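Local coordinates for protein nitrite oxidoreductase subunit A (Kuenenia stuttgartiensis, PDB 7B04) that is a NarG-like subunit of the molybdopterin oxidoreductase family that holds an iron/sulfur cluster and a molybdenum atom, at residues Lys300-Gln304 and Leu511-Ile515; Tyr346-Arg351 and Thr501-Leu507; Ser767-Asn771 and Tyr783-Asp787. All coordinates share one frame; numbering follows the deposited sequence.

Contact 1 (Lys300-Gln304 and Leu511-Ile515); sequences KLLIQ and LAKDI
I303 and L511 meet tip to tip between strand 301-304 and helix 505-517. CD1 of I303 lies 3.6 Å from CD1 of L511. CD1 of I303 is also 3.8 Å from CG1 of I515, one helical turn further on. The I303 and I515 chains cross at about a right angle. L301, two residues back on the same side of the strand, uses its CD2 branch. CD2 of L301 is 3.7 Å from CB of D514, again with the side chains roughly perpendicular. This CD2 also reaches CG1 of I515 and CD1 of L511. D514 therefore offers its methylene to the leucine, while its carboxylate turns to polar partners. These are Y346, by a weak hydrogen bond, and K329, by a long and weak ion pair.

Torsions place the tips. CG1 of I303 stands opposite the carbonyl carbon (chi1 -63°), and an extended chi2 carries CD1 out to the helix. The CA-CB bond of L511 does not aim at the strand. Its CG lies opposite the backbone N (chi1 -174°), and the end of the chain comes nearer.

The axes of the short strand and helix segments approach to 10.1 Å and run at 135° to each other. The contact is buried and apolar apart from the D514 carboxylate. The side chain of I303 is about 9 Å from a bound MD1.

Strand 301-304 is the middle strand of a five-stranded parallel sheet. Strands 329-332 and 521-525 flank it; L301 touches V331 and V521. Helix 505-517 lies on the sheet and runs into the parallel strand 521-525, the alpha/beta layering of a Rossmann-like fold. It packs beside helix 355-368, where I362 touches both L511 and I515.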
loop_
_atom_site.group_PDB
_atom_site.type_symbol
_atom_site.label_atom_id
_atom_site.label_comp_id
_atom_site.label_asym_id
_atom_site.label_seq_id
_atom_site.Cartn_x
_atom_site.Cartn_y
_atom_site.Cartn_z
ATOM N N LYS B 300 -16.980 6.266 20.825
ATOM C CA LYS B 300 -18.347 6.212 20.322
ATOM C C LYS B 300 -18.709 7.324 19.344
ATOM O O LYS B 300 -19.656 7.153 18.571
ATOM C CB LYS B 300 -19.340 6.207 21.494
ATOM C CG LYS B 300 -19.155 4.992 22.395
ATOM C CD LYS B 300 -19.235 3.699 21.583
ATOM C CE LYS B 300 -18.967 2.469 22.441
ATOM N NZ LYS B 300 -18.937 1.214 21.633
ATOM N N LEU B 301 -18.020 8.464 19.371
ATOM C CA LEU B 301 -18.045 9.399 18.248
ATOM C C LEU B 301 -16.601 9.739 17.930
ATOM O O LEU B 301 -15.926 10.423 18.709
ATOM C CB LEU B 301 -18.850 10.664 18.540
ATOM C CG LEU B 301 -18.677 11.680 17.400
ATOM C CD1 LEU B 301 -19.696 11.472 16.294
ATOM C CD2 LEU B 301 -18.733 13.112 17.908
ATOM N N LEU B 302 -16.145 9.271 16.779
ATOM C CA LEU B 302 -14.753 9.354 16.377
ATOM C C LEU B 302 -14.608 10.333 15.219
ATOM O O LEU B 302 -15.200 10.126 14.156
ATOM C CB LEU B 302 -14.252 7.969 15.997
ATOM C CG LEU B 302 -12.836 8.001 15.496
ATOM C CD1 LEU B 302 -12.058 8.578 16.616
ATOM C CD2 LEU B 302 -12.470 6.597 15.334
ATOM N N ILE B 303 -13.786 11.363 15.410
ATOM C CA ILE B 303 -13.638 12.451 14.450
ATOM C C ILE B 303 -12.253 12.389 13.821
ATOM O O ILE B 303 -11.245 12.246 14.524
ATOM C CB ILE B 303 -13.880 13.815 15.119
ATOM C CG1 ILE B 303 -15.320 13.909 15.632
ATOM C CG2 ILE B 303 -13.580 14.955 14.152
ATOM C CD1 ILE B 303 -15.543 15.029 16.617
ATOM N N GLN B 304 -12.210 12.509 12.494
ATOM C CA GLN B 304 -10.983 12.421 11.711
ATOM C C GLN B 304 -10.884 13.684 10.869
ATOM O O GLN B 304 -11.780 13.959 10.063
ATOM C CB GLN B 304 -10.985 11.177 10.808
ATOM C CG GLN B 304 -10.492 9.893 11.459
ATOM C CD GLN B 304 -11.166 8.656 10.883
ATOM O OE1 GLN B 304 -12.349 8.683 10.538
ATOM N NE2 GLN B 304 -10.411 7.570 10.766
ATOM N N LEU B 511 -22.026 18.227 13.943
ATOM C CA LEU B 511 -20.846 17.796 14.684
ATOM C C LEU B 511 -20.786 18.481 16.039
ATOM O O LEU B 511 -20.409 17.860 17.041
ATOM C CB LEU B 511 -19.577 18.081 13.886
ATOM C CG LEU B 511 -18.303 17.528 14.524
ATOM C CD1 LEU B 511 -18.450 16.037 14.775
ATOM C CD2 LEU B 511 -17.090 17.812 13.655
ATOM N N ALA B 512 -21.154 19.764 16.083
ATOM C CA ALA B 512 -21.156 20.491 17.346
ATOM C C ALA B 512 -22.091 19.821 18.339
ATOM O O ALA B 512 -21.757 19.671 19.520
ATOM C CB ALA B 512 -21.558 21.949 17.123
ATOM N N LYS B 513 -23.268 19.398 17.878
ATOM C CA LYS B 513 -24.161 18.703 18.790
ATOM C C LYS B 513 -23.592 17.346 19.176
ATOM O O LYS B 513 -23.450 17.057 20.368
ATOM C CB LYS B 513 -25.543 18.553 18.153
ATOM C CG LYS B 513 -26.617 18.058 19.102
ATOM C CD LYS B 513 -28.014 18.152 18.505
ATOM C CE LYS B 513 -29.066 17.765 19.536
ATOM N NZ LYS B 513 -29.079 18.711 20.687
ATOM N N ASP B 514 -23.086 16.585 18.196
ATOM C CA ASP B 514 -22.606 15.233 18.476
ATOM C C ASP B 514 -21.513 15.236 19.536
ATOM O O ASP B 514 -21.500 14.374 20.424
ATOM C CB ASP B 514 -22.112 14.561 17.193
ATOM C CG ASP B 514 -23.248 14.014 16.346
ATOM O OD1 ASP B 514 -24.297 13.648 16.918
ATOM O OD2 ASP B 514 -23.091 13.948 15.107
ATOM N N ILE B 515 -20.588 16.197 19.462
ATOM C CA ILE B 515 -19.533 16.300 20.468
ATOM C C ILE B 515 -20.137 16.509 21.853
ATOM O O ILE B 515 -19.629 15.988 22.855
ATOM C CB ILE B 515 -18.555 17.429 20.090
ATOM C CG1 ILE B 515 -17.835 17.096 18.782
ATOM C CG2 ILE B 515 -17.550 17.670 21.204
ATOM C CD1 ILE B 515 -17.086 18.269 18.192
#

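Contact 2 (Tyr346-Arg351 and Thr501-Leu507); sequences YWIPIR and TNSPKDL
L507 packs against Y346 and I348 where the weakly bonded outermost strand, within this chain, of a parallel, Rossmann-like sheet meets the start of helix 505-517. P504 is the N-cap residue of that helix. CG of L507 lies opposite its carbonyl carbon (chi1 -71°), and the two methyls then part. CD2 of L507 reaches the Y346 ring obliquely, 3.6 Å from CD2 of Y346. CD1 of L507 sits 3.9 Å from CG1 of I348 and also comes against the W347 carbonyl. CG of Y346 is set between its backbone N and carbonyl carbon (chi1 47°), and its side chain slides past that of L507 in the opposite direction. P349 crosses P504 at about a right angle, with their CD atoms 3.9 Å apart.

Beyond the prolines the backbones join. N of R351 donates to O of T501 at 2.9 Å. The hydrogen bond from OG of S503 to O of P349 is modelled implausibly short and is doubtful. NE of R351 has its main partner in O of M500, while NH1 forms a salt bridge with E849.

Y346 and W347 also pair antiparallel with a strand of subunit B, so the sheet continues into that chain. I350 belongs to the pocket of a bound MD1. CD1 of I350 ends 3.7 Å from CG2 of T501.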
loop_
_atom_site.group_PDB
_atom_site.type_symbol
_atom_site.label_atom_id
_atom_site.label_comp_id
_atom_site.label_asym_id
_atom_site.label_seq_id
_atom_site.Cartn_x
_atom_site.Cartn_y
_atom_site.Cartn_z
ATOM N N TYR B 346 -20.934 10.806 8.344
ATOM C CA TYR B 346 -21.179 11.985 7.522
ATOM C C TYR B 346 -19.841 12.647 7.225
ATOM O O TYR B 346 -19.020 12.819 8.131
ATOM C CB TYR B 346 -22.145 12.964 8.208
ATOM C CG TYR B 346 -21.861 13.270 9.665
ATOM C CD1 TYR B 346 -22.232 12.384 10.670
ATOM C CD2 TYR B 346 -21.258 14.464 10.039
ATOM C CE1 TYR B 346 -21.988 12.666 12.000
ATOM C CE2 TYR B 346 -21.011 14.756 11.368
ATOM C CZ TYR B 346 -21.380 13.856 12.343
ATOM O OH TYR B 346 -21.133 14.146 13.666
ATOM N N TRP B 347 -19.624 13.003 5.961
ATOM C CA TRP B 347 -18.369 13.593 5.510
ATOM C C TRP B 347 -18.509 15.105 5.404
ATOM O O TRP B 347 -19.444 15.603 4.767
ATOM C CB TRP B 347 -17.952 13.011 4.158
ATOM C CG TRP B 347 -16.823 13.753 3.502
ATOM C CD1 TRP B 347 -15.577 13.968 4.016
ATOM C CD2 TRP B 347 -16.838 14.379 2.212
ATOM N NE1 TRP B 347 -14.815 14.686 3.126
ATOM C CE2 TRP B 347 -15.566 14.951 2.012
ATOM C CE3 TRP B 347 -17.802 14.509 1.209
ATOM C CZ2 TRP B 347 -15.234 15.644 0.850
ATOM C CZ3 TRP B 347 -17.470 15.197 0.054
ATOM C CH2 TRP B 347 -16.197 15.755 -0.115
ATOM N N ILE B 348 -17.583 15.826 6.028
ATOM C CA ILE B 348 -17.597 17.288 6.032
ATOM C C ILE B 348 -16.548 17.815 5.059
ATOM O O ILE B 348 -15.350 17.799 5.379
ATOM C CB ILE B 348 -17.354 17.843 7.445
ATOM C CG1 ILE B 348 -18.443 17.364 8.407
ATOM C CG2 ILE B 348 -17.299 19.365 7.419
ATOM C CD1 ILE B 348 -18.135 17.644 9.861
ATOM N N PRO B 349 -16.936 18.270 3.869
ATOM C CA PRO B 349 -15.970 18.944 2.996
ATOM C C PRO B 349 -15.497 20.244 3.629
ATOM O O PRO B 349 -16.230 20.904 4.370
ATOM C CB PRO B 349 -16.765 19.205 1.710
ATOM C CG PRO B 349 -17.914 18.246 1.769
ATOM C CD PRO B 349 -18.250 18.120 3.223
ATOM N N ILE B 350 -14.253 20.612 3.331
ATOM C CA ILE B 350 -13.655 21.811 3.901
ATOM C C ILE B 350 -12.608 22.341 2.933
ATOM O O ILE B 350 -12.022 21.587 2.149
ATOM C CB ILE B 350 -13.047 21.530 5.297
ATOM C CG1 ILE B 350 -12.765 22.838 6.041
ATOM C CG2 ILE B 350 -11.785 20.690 5.179
ATOM C CD1 ILE B 350 -12.513 22.657 7.517
ATOM N N ARG B 351 -12.382 23.652 2.984
ATOM C CA ARG B 351 -11.286 24.252 2.243
ATOM C C ARG B 351 -9.982 23.979 2.976
ATOM O O ARG B 351 -9.935 23.980 4.209
ATOM C CB ARG B 351 -11.513 25.760 2.084
ATOM C CG ARG B 351 -10.464 26.479 1.248
ATOM C CD ARG B 351 -10.923 27.886 0.885
ATOM N NE ARG B 351 -11.062 28.751 2.054
ATOM C CZ ARG B 351 -10.089 29.515 2.542
ATOM N NH1 ARG B 351 -10.309 30.272 3.608
ATOM N NH2 ARG B 351 -8.895 29.519 1.966
ATOM N N THR B 501 -14.645 28.223 5.581
ATOM C CA THR B 501 -14.389 26.804 5.373
ATOM C C THR B 501 -15.129 26.148 4.206
ATOM O O THR B 501 -14.768 25.022 3.842
ATOM C CB THR B 501 -14.736 26.050 6.658
ATOM O OG1 THR B 501 -15.930 26.595 7.221
ATOM C CG2 THR B 501 -13.616 26.193 7.666
ATOM N N ASN B 502 -16.056 26.845 3.547
ATOM C CA ASN B 502 -16.984 26.217 2.603
ATOM C C ASN B 502 -17.493 24.862 3.113
ATOM O O ASN B 502 -17.576 23.887 2.368
ATOM C CB ASN B 502 -16.345 26.057 1.229
ATOM C CG ASN B 502 -15.683 27.320 0.758
ATOM O OD1 ASN B 502 -14.949 27.938 1.512
ATOM N ND2 ASN B 502 -15.973 27.742 -0.473
ATOM N N SER B 503 -17.817 24.784 4.406
ATOM C CA SER B 503 -18.304 23.548 4.971
ATOM C C SER B 503 -19.805 23.624 5.183
ATOM O O SER B 503 -20.321 24.707 5.512
ATOM C CB SER B 503 -17.629 23.251 6.308
ATOM O OG SER B 503 -16.481 22.440 6.154
ATOM N N PRO B 504 -20.549 22.523 4.976
ATOM C CA PRO B 504 -22.017 22.620 5.171
ATOM C C PRO B 504 -22.354 23.056 6.590
ATOM O O PRO B 504 -21.844 22.493 7.560
ATOM C CB PRO B 504 -22.520 21.196 4.876
ATOM C CG PRO B 504 -21.497 20.683 3.893
ATOM C CD PRO B 504 -20.179 21.377 4.088
ATOM N N LYS B 505 -23.205 24.069 6.694
ATOM C CA LYS B 505 -23.564 24.603 7.997
ATOM C C LYS B 505 -24.317 23.574 8.831
ATOM O O LYS B 505 -24.153 23.516 10.058
ATOM C CB LYS B 505 -24.414 25.881 7.831
ATOM C CG LYS B 505 -24.933 26.479 9.109
ATOM C CD LYS B 505 -25.695 27.757 8.810
ATOM C CE LYS B 505 -26.368 28.329 10.041
ATOM N NZ LYS B 505 -26.986 29.647 9.733
ATOM N N ASP B 506 -25.122 22.740 8.179
ATOM C CA ASP B 506 -25.841 21.686 8.885
ATOM C C ASP B 506 -24.875 20.687 9.508
ATOM O O ASP B 506 -25.109 20.198 10.618
ATOM C CB ASP B 506 -26.813 20.994 7.930
ATOM C CG ASP B 506 -27.588 21.986 7.083
ATOM O OD1 ASP B 506 -28.836 21.932 7.085
ATOM O OD2 ASP B 506 -26.945 22.830 6.424
ATOM N N LEU B 507 -23.784 20.366 8.806
ATOM C CA LEU B 507 -22.817 19.410 9.337
ATOM C C LEU B 507 -22.015 20.001 10.491
ATOM O O LEU B 507 -21.652 19.280 11.427
ATOM C CB LEU B 507 -21.872 18.937 8.231
ATOM C CG LEU B 507 -22.462 18.013 7.165
ATOM C CD1 LEU B 507 -21.473 17.810 6.032
ATOM C CD2 LEU B 507 -22.857 16.682 7.774
#

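Contact 3 (Ser767-Asn771 and Tyr783-Asp787); sequences SVYIN and YTCED
N771 and C785 bring their backbones together, with CA atoms 5.8 Å apart. Helix 767-774 supplies S767, I770 and N771 from one of its sides. The chain then returns after a short connection. T784 holds the N-cap position of the next helix, 785-788, although its side chain makes no capping bond. C785 is the first helical residue, and its N-H is turned to helix 767-774.

The amide of N771 takes this N-H. N of C785 donates to OD1 of N771 at 2.8 Å, with an N-H...O angle of 166°, and the donor lies nearly in line with the C=O bond. The other end of the amide gives a hydrogen bond: ND2 of N771 to OE2 of E786, 3.0 Å. This bond is more bent. ND2 approaches OE2 well off the plane of the carboxylate, at 60° to it. The amide and carboxylate planes stand steeply against each other, and the two side chains cross at about a right angle.

The C785 side chain lies against helix 767-774. CB of C785 is 3.7 Å from CG2 of I770. SG of C785 stands opposite the backbone N (chi1 163°), which carries it to S767, 3.5 Å from OG of that serine. C785 also touches L774, further along helix 767-774. F706 packs on S767, and I234 on I770.

A single asparagine thus bonds to two successive residues of helix 785-788. Acceptor and donor ends of the amide have distinct partners, which is consistent with its modelled orientation. The start of a helix carries partial positive charge, so it would probably polarise the N771 carbonyl and strengthen that bond. E786 is exposed and touches a crystal neighbour, so the lattice may influence its position.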
loop_
_atom_site.group_PDB
_atom_site.type_symbol
_atom_site.label_atom_id
_atom_site.label_comp_id
_atom_site.label_asym_id
_atom_site.label_seq_id
_atom_site.Cartn_x
_atom_site.Cartn_y
_atom_site.Cartn_z
ATOM N N SER B 767 23.526 -7.492 22.449
ATOM C CA SER B 767 22.588 -7.706 23.544
ATOM C C SER B 767 22.993 -6.924 24.786
ATOM O O SER B 767 22.135 -6.572 25.604
ATOM C CB SER B 767 22.489 -9.198 23.865
ATOM O OG SER B 767 21.989 -9.929 22.759
ATOM N N VAL B 768 24.292 -6.659 24.952
ATOM C CA VAL B 768 24.757 -5.846 26.073
ATOM C C VAL B 768 24.117 -4.463 26.025
ATOM O O VAL B 768 23.521 -3.999 27.005
ATOM C CB VAL B 768 26.293 -5.754 26.069
ATOM C CG1 VAL B 768 26.761 -4.592 26.930
ATOM C CG2 VAL B 768 26.905 -7.063 26.546
ATOM N N TYR B 769 24.225 -3.786 24.878
ATOM C CA TYR B 769 23.634 -2.459 24.743
ATOM C C TYR B 769 22.114 -2.517 24.837
ATOM O O TYR B 769 21.487 -1.610 25.400
ATOM C CB TYR B 769 24.059 -1.818 23.422
ATOM C CG TYR B 769 25.553 -1.648 23.259
ATOM C CD1 TYR B 769 26.264 -0.758 24.054
ATOM C CD2 TYR B 769 26.249 -2.361 22.292
ATOM C CE1 TYR B 769 27.629 -0.593 23.898
ATOM C CE2 TYR B 769 27.612 -2.202 22.128
ATOM C CZ TYR B 769 28.297 -1.319 22.934
ATOM O OH TYR B 769 29.655 -1.163 22.773
ATOM N N ILE B 770 21.502 -3.565 24.279
ATOM C CA ILE B 770 20.051 -3.704 24.356
ATOM C C ILE B 770 19.611 -3.860 25.805
ATOM O O ILE B 770 18.618 -3.261 26.237
ATOM C CB ILE B 770 19.579 -4.885 23.487
ATOM C CG1 ILE B 770 19.937 -4.643 22.021
ATOM C CG2 ILE B 770 18.080 -5.096 23.637
ATOM C CD1 ILE B 770 19.733 -5.848 21.133
ATOM N N ASN B 771 20.342 -4.666 26.581
ATOM C CA ASN B 771 20.018 -4.821 27.996
ATOM C C ASN B 771 20.200 -3.507 28.742
ATOM O O ASN B 771 19.420 -3.181 29.644
ATOM C CB ASN B 771 20.883 -5.917 28.618
ATOM C CG ASN B 771 20.514 -7.301 28.126
ATOM O OD1 ASN B 771 19.336 -7.624 27.968
ATOM N ND2 ASN B 771 21.521 -8.131 27.884
ATOM N N TYR B 783 12.884 -6.338 31.833
ATOM C CA TYR B 783 12.962 -7.152 30.634
ATOM C C TYR B 783 14.417 -7.415 30.297
ATOM O O TYR B 783 15.288 -6.569 30.509
ATOM C CB TYR B 783 12.294 -6.460 29.450
ATOM C CG TYR B 783 10.802 -6.540 29.463
ATOM C CD1 TYR B 783 10.150 -7.764 29.447
ATOM C CD2 TYR B 783 10.042 -5.386 29.479
ATOM C CE1 TYR B 783 8.776 -7.829 29.452
ATOM C CE2 TYR B 783 8.677 -5.438 29.487
ATOM C CZ TYR B 783 8.050 -6.657 29.476
ATOM O OH TYR B 783 6.687 -6.687 29.483
ATOM N N THR B 784 14.677 -8.601 29.783
ATOM C CA THR B 784 16.006 -8.957 29.330
ATOM C C THR B 784 15.936 -9.285 27.844
ATOM O O THR B 784 14.950 -9.871 27.378
ATOM C CB THR B 784 16.511 -10.147 30.155
ATOM O OG1 THR B 784 16.997 -9.684 31.422
ATOM C CG2 THR B 784 17.638 -10.871 29.451
ATOM N N CYS B 785 16.957 -8.865 27.087
ATOM C CA CYS B 785 16.983 -9.162 25.652
ATOM C C CYS B 785 16.979 -10.663 25.411
ATOM O O CYS B 785 16.259 -11.171 24.543
ATOM C CB CYS B 785 18.225 -8.522 25.005
ATOM S SG CYS B 785 18.649 -9.195 23.391
ATOM N N GLU B 786 17.779 -11.381 26.187
ATOM C CA GLU B 786 17.865 -12.832 26.093
ATOM C C GLU B 786 16.527 -13.497 26.427
ATOM O O GLU B 786 16.109 -14.442 25.747
ATOM C CB GLU B 786 19.024 -13.280 26.990
ATOM C CG GLU B 786 20.250 -12.370 26.682
ATOM C CD GLU B 786 20.992 -11.851 27.907
ATOM O OE1 GLU B 786 20.574 -12.155 29.043
ATOM O OE2 GLU B 786 21.970 -11.091 27.724
ATOM N N ASP B 787 15.872 -13.057 27.506
ATOM C CA ASP B 787 14.598 -13.648 27.927
ATOM C C ASP B 787 13.466 -13.346 26.949
ATOM O O ASP B 787 12.656 -14.228 26.639
ATOM C CB ASP B 787 14.237 -13.167 29.333
ATOM C CG ASP B 787 14.903 -13.993 30.415
ATOM O OD1 ASP B 787 15.216 -15.175 30.150
ATOM O OD2 ASP B 787 15.121 -13.467 31.519
#

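Contacts 1 and 2 belong together. Both use helix 505-517 and the same five-stranded parallel sheet, contact 1 at its middle strand 301-304 and contact 2 at 346-347, its weakly bonded outermost strand within this chain. Their centres are 14 Å apart. They touch where L511 meets I348 and where the Y346 hydroxyl lies by L301, L511 and D514. Along the chain, 346-351 and 501-507 both fall between 300-304 and 511-515. Together they place helix 505-517 against one face of the sheet, near a bound MD1. Contact 3 follows later in the chain. Its centre is 44 Å from contact 1 and 52 Å from contact 2, and it joins two short helices in a separate part of the subunit.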